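Uncharacterized protein (Sinorhizobium meliloti, PDB 3U5R) is of unknown function but has the thioredoxin-like fold of the AhpC/TSA peroxiredoxin family, and may therefore act as an antioxidant oxidoreductase. Local coordinates at residues V75-A80 with C143-F148; A82-D87 with Q91-V96. All coordinates share one frame; numbering follows the deposited sequence.

Contact 1: residues V75-A80 with C143-F148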
# COMPACT_ATOMS: atom_id res chain seq x y z
N VAL A 75 -10.07 6.51 2.02
CA VAL A 75 -11.47 6.49 1.49
C VAL A 75 -11.55 7.09 0.08
O VAL A 75 -12.13 6.50 -0.87
CB VAL A 75 -12.48 7.17 2.54
CG1 VAL A 75 -13.92 7.52 1.91
CG2 VAL A 75 -12.61 6.23 3.83
N LEU A 76 -10.92 8.24 -0.09
CA LEU A 76 -10.81 8.84 -1.42
C LEU A 76 -10.42 7.88 -2.59
O LEU A 76 -10.97 7.99 -3.71
CB LEU A 76 -9.81 10.01 -1.38
CG LEU A 76 -9.63 10.76 -2.69
CD1 LEU A 76 -10.80 11.72 -3.05
CD2 LEU A 76 -8.32 11.53 -2.58
N ILE A 77 -9.46 6.97 -2.39
CA ILE A 77 -8.88 6.23 -3.51
C ILE A 77 -9.27 4.75 -3.43
O ILE A 77 -8.75 3.91 -4.15
CB ILE A 77 -7.36 6.31 -3.46
CG1 ILE A 77 -6.90 5.71 -2.10
CG2 ILE A 77 -6.88 7.74 -3.59
CD1 ILE A 77 -5.40 5.55 -2.04
N ARG A 78 -10.14 4.36 -2.53
CA ARG A 78 -10.40 2.97 -2.32
C ARG A 78 -10.99 2.22 -3.52
O ARG A 78 -10.53 1.18 -3.89
CB ARG A 78 -11.14 2.79 -1.01
CG ARG A 78 -12.17 1.81 -0.92
CD ARG A 78 -13.37 2.39 -0.15
NE ARG A 78 -13.22 2.40 1.28
CZ ARG A 78 -14.06 2.96 2.12
NH1 ARG A 78 -15.11 3.61 1.72
NH2 ARG A 78 -13.80 2.87 3.39
N GLU A 79 -11.95 2.82 -4.17
CA GLU A 79 -12.48 2.24 -5.36
C GLU A 79 -11.41 2.15 -6.49
O GLU A 79 -11.33 1.21 -7.17
CB GLU A 79 -13.71 3.02 -5.79
CG GLU A 79 -14.88 2.91 -4.82
CD GLU A 79 -14.77 3.80 -3.55
OE1 GLU A 79 -13.88 4.69 -3.44
OE2 GLU A 79 -15.61 3.58 -2.64
N ALA A 80 -10.62 3.19 -6.63
CA ALA A 80 -9.56 3.25 -7.59
C ALA A 80 -8.46 2.25 -7.33
O ALA A 80 -7.95 1.72 -8.19
CB ALA A 80 -9.03 4.57 -7.68
N CYS A 143 2.28 7.15 7.16
CA CYS A 143 0.88 7.58 7.03
C CYS A 143 0.09 6.59 6.17
O CYS A 143 0.65 5.62 5.58
CB CYS A 143 0.89 8.95 6.34
SG CYS A 143 1.60 8.92 4.66
N THR A 144 -1.22 6.80 6.08
CA THR A 144 -2.04 5.94 5.20
C THR A 144 -2.67 6.91 4.23
O THR A 144 -3.28 7.89 4.68
CB THR A 144 -3.13 5.18 6.02
OG1 THR A 144 -3.96 6.15 6.68
CG2 THR A 144 -2.47 4.20 7.10
N PRO A 145 -2.59 6.66 2.91
CA PRO A 145 -1.96 5.52 2.30
C PRO A 145 -0.48 5.82 2.12
O PRO A 145 -0.10 6.98 1.88
CB PRO A 145 -2.58 5.49 0.93
CG PRO A 145 -2.83 7.00 0.58
CD PRO A 145 -3.12 7.62 1.92
N ASP A 146 0.37 4.78 2.19
CA ASP A 146 1.83 4.93 1.93
C ASP A 146 2.22 3.84 0.95
O ASP A 146 2.06 2.65 1.28
CB ASP A 146 2.61 4.76 3.26
CG ASP A 146 3.91 5.56 3.28
OD1 ASP A 146 4.41 5.90 2.18
OD2 ASP A 146 4.37 5.87 4.39
N PHE A 147 2.59 4.20 -0.27
CA PHE A 147 2.84 3.21 -1.31
C PHE A 147 4.32 2.98 -1.59
O PHE A 147 5.06 3.95 -1.83
CB PHE A 147 2.21 3.71 -2.63
CG PHE A 147 0.70 3.89 -2.56
CD1 PHE A 147 -0.14 2.78 -2.71
CD2 PHE A 147 0.12 5.17 -2.40
CE1 PHE A 147 -1.54 2.93 -2.67
CE2 PHE A 147 -1.29 5.31 -2.36
CZ PHE A 147 -2.11 4.17 -2.49
N PHE A 148 4.75 1.71 -1.61
CA PHE A 148 6.16 1.39 -1.89
C PHE A 148 6.14 0.40 -3.06
O PHE A 148 5.63 -0.72 -2.90
CB PHE A 148 6.79 0.68 -0.67
CG PHE A 148 6.88 1.50 0.63
CD1 PHE A 148 5.76 1.73 1.45
CD2 PHE A 148 8.12 1.98 1.09
CE1 PHE A 148 5.87 2.47 2.62
CE2 PHE A 148 8.25 2.66 2.27
CZ PHE A 148 7.13 2.93 3.07

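Contact 2: residues A82-D87 with Q91-V96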
# COMPACT_ATOMS: atom_id res chain seq x y z
N ALA A 82 -8.81 -0.71 -5.84
CA ALA A 82 -9.29 -2.02 -6.17
C ALA A 82 -9.30 -2.18 -7.70
O ALA A 82 -8.92 -3.24 -8.24
CB ALA A 82 -10.70 -2.27 -5.53
N LYS A 83 -9.70 -1.12 -8.40
CA LYS A 83 -9.68 -1.14 -9.87
C LYS A 83 -8.23 -1.29 -10.43
O LYS A 83 -7.92 -2.15 -11.32
CB LYS A 83 -10.32 0.17 -10.38
CG LYS A 83 -10.15 0.47 -11.90
CD LYS A 83 -10.70 -0.68 -12.73
CE LYS A 83 -10.90 -0.22 -14.21
NZ LYS A 83 -11.10 1.29 -14.10
N PHE A 84 -7.33 -0.46 -9.90
CA PHE A 84 -5.91 -0.51 -10.27
C PHE A 84 -5.35 -1.91 -10.07
O PHE A 84 -4.74 -2.48 -10.98
CB PHE A 84 -5.17 0.47 -9.35
CG PHE A 84 -3.66 0.32 -9.34
CD1 PHE A 84 -2.89 0.95 -10.27
CD2 PHE A 84 -3.03 -0.40 -8.36
CE1 PHE A 84 -1.46 0.85 -10.23
CE2 PHE A 84 -1.60 -0.46 -8.32
CZ PHE A 84 -0.86 0.14 -9.26
N ALA A 85 -5.48 -2.45 -8.85
CA ALA A 85 -4.89 -3.78 -8.61
C ALA A 85 -5.49 -4.82 -9.60
O ALA A 85 -4.74 -5.60 -10.17
CB ALA A 85 -5.03 -4.23 -7.15
N GLY A 86 -6.82 -4.80 -9.78
CA GLY A 86 -7.49 -5.71 -10.73
C GLY A 86 -6.97 -5.51 -12.16
O GLY A 86 -6.66 -6.49 -12.88
N ASP A 87 -6.81 -4.27 -12.58
CA ASP A 87 -6.36 -3.99 -13.93
C ASP A 87 -5.02 -4.70 -14.21
O ASP A 87 -4.77 -5.09 -15.33
CB ASP A 87 -6.08 -2.48 -14.13
CG ASP A 87 -7.32 -1.65 -14.43
OD1 ASP A 87 -8.38 -2.28 -14.67
OD2 ASP A 87 -7.22 -0.38 -14.37
N GLN A 91 -0.78 -9.05 -15.26
CA GLN A 91 0.23 -8.33 -16.07
C GLN A 91 1.61 -8.37 -15.37
O GLN A 91 2.59 -7.98 -15.96
CB GLN A 91 -0.13 -6.89 -16.31
CG GLN A 91 -1.43 -6.82 -17.10
CD GLN A 91 -1.46 -5.62 -17.95
OE1 GLN A 91 -0.93 -5.63 -19.06
NE2 GLN A 91 -2.04 -4.55 -17.41
N GLY A 92 1.63 -8.82 -14.13
CA GLY A 92 2.88 -9.05 -13.44
C GLY A 92 3.02 -8.18 -12.19
O GLY A 92 4.03 -8.26 -11.53
N LEU A 93 1.96 -7.44 -11.81
CA LEU A 93 1.98 -6.72 -10.54
C LEU A 93 1.31 -7.53 -9.41
O LEU A 93 0.17 -8.01 -9.59
CB LEU A 93 1.22 -5.41 -10.70
CG LEU A 93 1.06 -4.68 -9.40
CD1 LEU A 93 2.42 -4.03 -9.07
CD2 LEU A 93 -0.01 -3.65 -9.56
N ALA A 94 2.00 -7.72 -8.29
CA ALA A 94 1.42 -8.18 -7.05
C ALA A 94 1.16 -6.97 -6.16
O ALA A 94 2.01 -6.09 -6.05
CB ALA A 94 2.36 -9.16 -6.33
N VAL A 95 -0.01 -6.92 -5.52
CA VAL A 95 -0.31 -5.86 -4.55
C VAL A 95 -0.52 -6.47 -3.22
O VAL A 95 -1.26 -7.48 -3.07
CB VAL A 95 -1.57 -5.02 -4.93
CG1 VAL A 95 -1.95 -4.02 -3.82
CG2 VAL A 95 -1.37 -4.27 -6.29
N VAL A 96 0.11 -5.91 -2.19
CA VAL A 96 -0.20 -6.36 -0.82
C VAL A 96 -0.53 -5.15 -0.04
O VAL A 96 0.33 -4.24 0.03
CB VAL A 96 0.97 -7.11 -0.16
CG1 VAL A 96 2.27 -6.34 -0.34
CG2 VAL A 96 0.69 -7.34 1.32

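Contact 1: residues V75-A80 with C143-F148
Ile-77 reaches with its terminal methyl into the corner between the Pro-145 ring and the Phe-147 ring, and this single carbon makes the whole contact. CD1 lies 3.6 Å from CZ of Phe-147, practically in the plane of the ring, so the methyl abuts the aromatic edge instead of resting over a face. The same CD1 stands 3.9 Å from CG of Pro-145, approaching the pyrrolidine ring at a slant. The side-chain torsions account for the reach: CG1 is tucked between the backbone N and the carbonyl carbon (chi1 59°), and CD1 then continues in an extended line (chi2 171°). The two backbones can thus remain well separated, with CA of Ile-77 and CA of Pro-145 9.1 Å apart, while the side chains bridge the interval. Pro-145 follows a cis peptide bond after Thr-144. A cis-proline just before the strand that runs antiparallel to the central strand is a hallmark of thioredoxins and many relatives with the same fold, and here it separates strand 143-144 from strand 146-150. Facing it, Ile-77 is the third residue of the type I turn from Val-75 to Arg-78 and the N-cap of helix 78-88. All three touching residues are buried and purely apolar where they meet. Phe-147 also packs on Leu-63 and Ala-65 of the adjacent strand 61-66, whereas Pro-145 is covered by Phe-73 and Val-74 of helix 72-75; Ile-77 in turn touches Val-173.

Contact 2: residues A82-D87 with Q91-V96
The ring of Phe-84, on helix 78-88, meets Leu-93 and Val-95 of strand 93-99. Its CB leaves the helix flank without pointing straight at the strand; CG, which stands opposite the backbone N (chi1 166°), then swings the ring inward. Farther out, CE2 lies 3.8 Å from CD2 of Leu-93, and CZ is 3.9 Å from that same methyl. The two side chains cross nearly at right angles, with the leucine methyl oblique to the aromatic plane. CE2 also comes within 4.3 Å of CG2 of Val-95, a looser touch. That valine methyl packs more closely against the next helical residue, 3.8 Å from CB of Ala-85, whose small side chain lets helix and strand backbones draw near: CA of Ala-85 and CA of Val-95 are 6.5 Å apart. Near the turn the chemistry becomes polar. NE2 of Gln-91 donates a weak, bent hydrogen bond to the backbone O of Asp-87 (141° at the hydrogen), while the Asp-87 carboxylate forms a salt bridge with Arg-179. Strand 61-66, helix 78-88 and the adjacent parallel strand 93-99 form a beta-alpha-beta crossover, and this contact packs its helix on its second strand, the two segments running roughly antiparallel at 146°. Phe-84 reaches Leu-63 of the first strand and also touches Leu-178 and Val-182, and so sits between the sheet and helix 176-186.

Both contacts fasten helix 78-88 to one face of the central mixed sheet, contact 1 at its N-terminal end and contact 2 farther along; their centres are 13 Å apart. Contact 1 lies deeper, about 7 Å from the centre of the chain against 11 Å, and joins parts of the chain distant in sequence. It buries only 81 Å², all of it apolar. Contact 2 links a helix to the strand that immediately follows, buries 193 Å², and grades from a hydrophobic interior to a polar, solvent-facing turn. Strand 61-66 lies between the strands they use, in touch with Phe-147 in one and Phe-84 in the other.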